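Local coordinates for protein dihydroorotase (Saccharomyces cerevisiae, PDB 7CA0) that catalyses the reversible, zinc-dependent interconversion of N-carbamoyl-L-aspartate and dihydroorotate, the third step of de novo pyrimidine biosynthesis, at residues F253-D258 with K301-D306; H137-S142 with C229-K234. All coordinates share one frame; numbering follows the deposited sequence.

Both contacts belong to the TIM-barrel-type fold of this amidohydrolase-superfamily enzyme, and each sends one residue to the binuclear zinc centre. Interaction 1 packs strand 253-255 against helix 300-312 and leads out of the strand to D258, whose OD1 lies 2.1 Å from one zinc ion. Interaction 2 joins two loops beside the other zinc, which H137 ND1 binds at 2.2 Å. The contact centres are about 20 Å apart, yet their ends touch near the metals, where D258 OD2 packs 3.8 Å from K230 O. The bound 5-fluoroorotate ligand reaches both, lying close to D258 and touching H137 and K230.

Interaction 1 (F253-D258 with K301-D306); sequences FFFGSD and KGFVSD. With ZN (zinc ion), chain E; FOT (5-fluoro-2,6-dioxo-1,2,3,6-tetrahydropyrimidine-4-carboxylic acid), chain G.
F255 meets F303 through both backbone and ring. F255 N donates to F303 O at 3.0 Å. The N-H...O angle of 151° shows a somewhat bent bond, and the donor stands tilted out of the carbonyl plane. The same peptide N also lies above one face of the F303 ring, toward its rim. F255 CB makes a CH-pi contact over the face of that ring, 4.0 Å from the F303 centroid, with F303 CE2 as its nearest ring atom at 3.5 Å. With CG anti to the backbone N (chi1 176°), F303 runs its ring alongside the strand, bringing CE1 to 3.4 Å from F254 C, while F253 O sits at the ring's edge. The two rings themselves meet obliquely, their planes 50° apart, and V304 CG1 touches F255 CB at 4.1 Å.

Around this core, I287 of helix 283-293 packs on F255, F303 and V304, and L209 of the neighbouring strand 205-209 touches F303. The helix widens into a pi-type turn at 302-306, where K301 O accepts from both S305 N and D306 N. Past the strand end, S257 is held by D12 and H14, and H14 and H16 share with D258 the zinc ion that its OD1 binds.

The chemistry is thus divided: a buried aromatic contact with one backbone bond fixes the strand against the helix, while the metal-binding carboxylate emerges on the loop beyond and makes no contact with 301-306.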
loop_
_atom_site.group_PDB
_atom_site.type_symbol
_atom_site.label_atom_id
_atom_site.label_comp_id
_atom_site.label_asym_id
_atom_site.label_seq_id
_atom_site.Cartn_x
_atom_site.Cartn_y
_atom_site.Cartn_z
ATOM N N PHE A 253 22.245 -11.417 11.549
ATOM C CA PHE A 253 20.997 -11.596 10.814
ATOM C C PHE A 253 20.635 -13.076 10.873
ATOM O O PHE A 253 21.419 -13.920 10.417
ATOM C CB PHE A 253 21.153 -11.207 9.348
ATOM C CG PHE A 253 21.563 -9.814 9.125
ATOM C CD1 PHE A 253 20.838 -8.794 9.669
ATOM C CD2 PHE A 253 22.693 -9.518 8.373
ATOM C CE1 PHE A 253 21.210 -7.486 9.471
ATOM C CE2 PHE A 253 23.071 -8.205 8.183
ATOM C CZ PHE A 253 22.330 -7.192 8.729
ATOM N N PHE A 254 19.458 -13.401 11.402
ATOM C CA PHE A 254 18.945 -14.769 11.327
ATOM C C PHE A 254 17.431 -14.748 11.109
ATOM O O PHE A 254 16.787 -13.701 11.170
ATOM C CB PHE A 254 19.317 -15.589 12.572
ATOM C CG PHE A 254 19.107 -14.864 13.875
ATOM C CD1 PHE A 254 20.152 -14.165 14.462
ATOM C CD2 PHE A 254 17.883 -14.938 14.545
ATOM C CE1 PHE A 254 19.991 -13.526 15.665
ATOM C CE2 PHE A 254 17.699 -14.299 15.771
ATOM C CZ PHE A 254 18.765 -13.587 16.328
ATOM N N PHE A 255 16.880 -15.929 10.826
ATOM C CA PHE A 255 15.496 -16.074 10.395
ATOM C C PHE A 255 14.499 -15.890 11.533
ATOM O O PHE A 255 14.594 -16.559 12.568
ATOM C CB PHE A 255 15.303 -17.463 9.799
ATOM C CG PHE A 255 13.892 -17.751 9.347
ATOM C CD1 PHE A 255 13.227 -16.894 8.494
ATOM C CD2 PHE A 255 13.244 -18.896 9.767
ATOM C CE1 PHE A 255 11.945 -17.175 8.067
ATOM C CE2 PHE A 255 11.956 -19.178 9.352
ATOM C CZ PHE A 255 11.307 -18.311 8.496
ATOM N N GLY A 256 13.511 -15.009 11.318
ATOM C CA GLY A 256 12.317 -14.936 12.139
ATOM C C GLY A 256 11.145 -14.708 11.213
ATOM O O GLY A 256 11.075 -13.663 10.563
ATOM N N SER A 257 10.217 -15.659 11.123
ATOM C CA SER A 257 9.217 -15.590 10.056
ATOM C C SER A 257 8.245 -14.426 10.243
ATOM O O SER A 257 7.774 -13.858 9.255
ATOM C CB SER A 257 8.440 -16.901 9.969
ATOM O OG SER A 257 7.604 -17.052 11.107
ATOM N N ASP A 258 7.918 -14.076 11.486
ATOM C CA ASP A 258 6.755 -13.245 11.773
ATOM C C ASP A 258 5.519 -13.818 11.097
ATOM O O ASP A 258 4.619 -13.089 10.652
ATOM C CB ASP A 258 6.989 -11.799 11.347
ATOM C CG ASP A 258 5.888 -10.875 11.794
ATOM O OD1 ASP A 258 5.272 -11.159 12.855
ATOM O OD2 ASP A 258 5.617 -9.885 11.065
ATOM N N LYS A 301 22.084 -23.024 6.452
ATOM C CA LYS A 301 22.125 -23.544 7.818
ATOM C C LYS A 301 22.436 -22.448 8.825
ATOM O O LYS A 301 21.873 -22.432 9.926
ATOM C CB LYS A 301 23.145 -24.676 7.925
ATOM C CG LYS A 301 23.085 -25.432 9.240
ATOM C CD LYS A 301 23.588 -26.855 9.065
ATOM C CE LYS A 301 23.535 -27.629 10.370
ATOM N NZ LYS A 301 24.225 -26.901 11.461
ATOM N N GLY A 302 23.364 -21.552 8.491
ATOM C CA GLY A 302 23.642 -20.443 9.388
ATOM C C GLY A 302 22.418 -19.574 9.614
ATOM O O GLY A 302 22.063 -19.255 10.754
ATOM N N PHE A 303 21.724 -19.224 8.527
ATOM C CA PHE A 303 20.627 -18.266 8.621
ATOM C C PHE A 303 19.415 -18.838 9.356
ATOM O O PHE A 303 18.768 -18.119 10.126
ATOM C CB PHE A 303 20.232 -17.781 7.230
ATOM C CG PHE A 303 19.050 -16.860 7.228
ATOM C CD1 PHE A 303 19.162 -15.566 7.728
ATOM C CD2 PHE A 303 17.819 -17.290 6.740
ATOM C CE1 PHE A 303 18.069 -14.710 7.740
ATOM C CE2 PHE A 303 16.723 -16.445 6.745
ATOM C CZ PHE A 303 16.851 -15.148 7.243
ATOM N N VAL A 304 19.082 -20.118 9.147
ATOM C CA VAL A 304 17.900 -20.675 9.809
ATOM C C VAL A 304 18.232 -21.534 11.023
ATOM O O VAL A 304 17.301 -21.932 11.743
ATOM C CB VAL A 304 17.019 -21.516 8.853
ATOM C CG1 VAL A 304 16.574 -20.718 7.629
ATOM C CG2 VAL A 304 17.730 -22.783 8.449
ATOM N N SER A 305 19.510 -21.857 11.274
ATOM C CA SER A 305 19.806 -22.635 12.477
ATOM C C SER A 305 20.876 -22.056 13.395
ATOM O O SER A 305 20.585 -21.756 14.557
ATOM C CB SER A 305 20.206 -24.061 12.111
ATOM O OG SER A 305 20.029 -24.890 13.245
ATOM N N ASP A 306 22.110 -21.902 12.896
ATOM C CA ASP A 306 23.240 -21.615 13.785
ATOM C C ASP A 306 23.073 -20.290 14.515
ATOM O O ASP A 306 23.148 -20.235 15.750
ATOM C CB ASP A 306 24.563 -21.591 13.008
ATOM C CG ASP A 306 24.835 -22.867 12.254
ATOM O OD1 ASP A 306 24.235 -23.908 12.593
ATOM O OD2 ASP A 306 25.673 -22.824 11.327
HETATM ZN ZN ZN E . 5.252 -10.350 14.814
HETATM C C2 FOT G . 0.542 -10.164 14.855
HETATM C C6 FOT G . -0.103 -9.567 12.789
HETATM C C5 FOT G . 1.104 -8.880 12.601
HETATM O O2 FOT G . 0.253 -10.740 15.830
HETATM N N3 FOT G . 1.759 -9.532 14.786
HETATM N N1 FOT G . -0.391 -10.197 13.887
HETATM O O6 FOT G . -0.979 -9.670 12.004
HETATM F F5 FOT G . 1.432 -8.225 11.450
HETATM C C4 FOT G . 2.090 -8.876 13.694
HETATM C C41 FOT G . 3.442 -8.139 13.573
HETATM O O42 FOT G . 4.074 -7.749 14.577
HETATM O O41 FOT G . 3.976 -7.889 12.469
#

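Interaction 2 (H137-S142 with C229-K234); sequences HGEKPS and CKPVAK. With ZN (zinc ion), chain F.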
loop_
_atom_site.group_PDB
_atom_site.type_symbol
_atom_site.label_atom_id
_atom_site.label_comp_id
_atom_site.label_asym_id
_atom_site.label_seq_id
_atom_site.Cartn_x
_atom_site.Cartn_y
_atom_site.Cartn_z
ATOM N N HIS A 137 9.777 -4.257 17.882
ATOM C CA HIS A 137 9.112 -3.878 16.633
ATOM C C HIS A 137 9.512 -2.439 16.351
ATOM O O HIS A 137 8.923 -1.497 16.885
ATOM C CB HIS A 137 7.597 -4.049 16.719
ATOM C CG HIS A 137 6.877 -3.748 15.441
ATOM N ND1 HIS A 137 6.084 -4.678 14.788
ATOM C CD2 HIS A 137 6.817 -2.614 14.698
ATOM C CE1 HIS A 137 5.568 -4.124 13.702
ATOM N NE2 HIS A 137 5.998 -2.873 13.624
ATOM N N GLY A 138 10.545 -2.271 15.532
ATOM C CA GLY A 138 11.150 -0.967 15.350
ATOM C C GLY A 138 10.415 -0.043 14.399
ATOM O O GLY A 138 10.871 0.171 13.272
ATOM N N GLU A 139 9.277 0.503 14.825
ATOM C CA GLU A 139 8.544 1.483 14.033
ATOM C C GLU A 139 7.982 2.581 14.932
ATOM O O GLU A 139 7.276 2.293 15.900
ATOM C CB GLU A 139 7.405 0.810 13.260
ATOM C CG GLU A 139 7.835 0.062 12.008
ATOM C CD GLU A 139 6.660 -0.274 11.146
ATOM O OE1 GLU A 139 5.926 -1.226 11.501
ATOM O OE2 GLU A 139 6.446 0.426 10.136
ATOM N N LYS A 140 8.262 3.832 14.598
ATOM C CA LYS A 140 7.574 4.878 15.345
ATOM C C LYS A 140 6.141 5.041 14.845
ATOM O O LYS A 140 5.888 4.947 13.638
ATOM C CB LYS A 140 8.315 6.197 15.237
ATOM C CG LYS A 140 9.359 6.385 16.321
ATOM C CD LYS A 140 10.341 7.439 15.882
ATOM C CE LYS A 140 10.779 8.331 17.008
ATOM N NZ LYS A 140 11.368 7.548 18.117
ATOM N N PRO A 141 5.201 5.308 15.750
ATOM C CA PRO A 141 3.833 5.641 15.334
ATOM C C PRO A 141 3.802 6.810 14.360
ATOM O O PRO A 141 4.722 7.630 14.301
ATOM C CB PRO A 141 3.134 5.984 16.653
ATOM C CG PRO A 141 3.904 5.234 17.700
ATOM C CD PRO A 141 5.341 5.268 17.217
ATOM N N SER A 142 2.767 6.828 13.534
ATOM C CA SER A 142 2.654 7.837 12.492
ATOM C C SER A 142 2.284 9.207 13.060
ATOM O O SER A 142 1.595 9.326 14.081
ATOM C CB SER A 142 1.625 7.406 11.451
ATOM O OG SER A 142 2.151 6.388 10.619
ATOM N N CYS A 229 1.607 -6.256 5.594
ATOM C CA CYS A 229 2.113 -6.552 6.928
ATOM C C CYS A 229 2.834 -5.338 7.489
ATOM O O CYS A 229 3.018 -4.327 6.804
ATOM C CB CYS A 229 3.034 -7.767 6.913
ATOM S SG CYS A 229 4.558 -7.500 6.005
ATOM N N LYS A 230 3.237 -5.448 8.756
ATOM C CA LYS A 230 4.056 -4.424 9.380
ATOM C C LYS A 230 5.400 -5.008 9.793
ATOM O O LYS A 230 5.444 -6.123 10.328
ATOM C CB LYS A 230 3.339 -3.814 10.597
ATOM C CG LYS A 230 2.046 -3.103 10.244
ATOM C CD LYS A 230 2.293 -2.007 9.203
ATOM C CE LYS A 230 2.739 -0.716 9.868
ATOM N NZ LYS A 230 1.565 0.099 10.340
ATOM N N PRO A 231 6.524 -4.318 9.527
ATOM C CA PRO A 231 6.596 -3.122 8.693
ATOM C C PRO A 231 6.293 -3.500 7.245
ATOM O O PRO A 231 6.535 -4.644 6.869
ATOM C CB PRO A 231 8.041 -2.649 8.865
ATOM C CG PRO A 231 8.575 -3.420 9.994
ATOM C CD PRO A 231 7.838 -4.682 10.058
ATOM N N VAL A 232 5.709 -2.577 6.480
ATOM C CA VAL A 232 5.320 -2.880 5.114
ATOM C C VAL A 232 6.542 -3.258 4.294
ATOM O O VAL A 232 7.663 -2.803 4.554
ATOM C CB VAL A 232 4.580 -1.688 4.487
ATOM C CG1 VAL A 232 3.345 -1.349 5.306
ATOM C CG2 VAL A 232 5.508 -0.483 4.341
ATOM N N ALA A 233 6.343 -4.152 3.337
ATOM C CA ALA A 233 7.371 -4.329 2.327
ATOM C C ALA A 233 7.557 -3.024 1.556
ATOM O O ALA A 233 6.586 -2.401 1.112
ATOM C CB ALA A 233 6.988 -5.461 1.384
ATOM N N LYS A 234 8.814 -2.623 1.390
ATOM C CA LYS A 234 9.259 -1.339 0.885
ATOM C C LYS A 234 9.722 -1.449 -0.565
ATOM O O LYS A 234 9.104 -2.171 -1.359
ATOM C CB LYS A 234 10.290 -0.758 1.843
ATOM C CG LYS A 234 9.608 -0.316 3.137
ATOM C CD LYS A 234 10.586 0.124 4.191
ATOM C CE LYS A 234 9.850 0.636 5.444
ATOM N NZ LYS A 234 9.215 -0.470 6.228
HETATM ZN ZN ZN F . 6.029 -6.832 14.450
HETATM O O HOH W 1 8.398 1.338 8.378
#
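Two loops of the metallo-dependent hydrolase barrel meet beside its binuclear site: 137-142, following strand 133-136, and a second loop, 229-234, leading toward helix 236-246. H137 binds zinc through ND1, with H180 a further ligand of the same ion. Its other ring nitrogen, NE2, donates to E139 OE1 at 2.7 Å with an N-H...O angle of 160°; the acceptor lies 12° from the imidazole plane and uses its anti lone pair. Such a His-carboxylate bond, spanning the inverse gamma turn centred on G138, fixes the ring's rotation together with the ND1-zinc bond, and would be expected to make the imidazole more electron-rich and ND1 a better donor to zinc.

Across the contact, K230 CB approaches the imidazole edge near its plane, 3.8 Å from H137 CE1. The E139 carboxylate rests against P231, which follows a cis peptide bond, with CD 3.6 Å from P231 CB. K230 crosses E139 at about a right angle, touching OE1 with CE, while bends at chi2 (-57°), chi3 and chi4 turn NZ to its hydrogen bond with V104 O. Replacing E139 with an alanine would probably leave H137 NE2 without its acceptor, the ring held from the zinc side alone, and open a gap against P231. The other carboxylate oxygen joins the loops through a water that donates to E139 OE2 at 2.8 Å and accepts from K234 NZ at 2.9 Å.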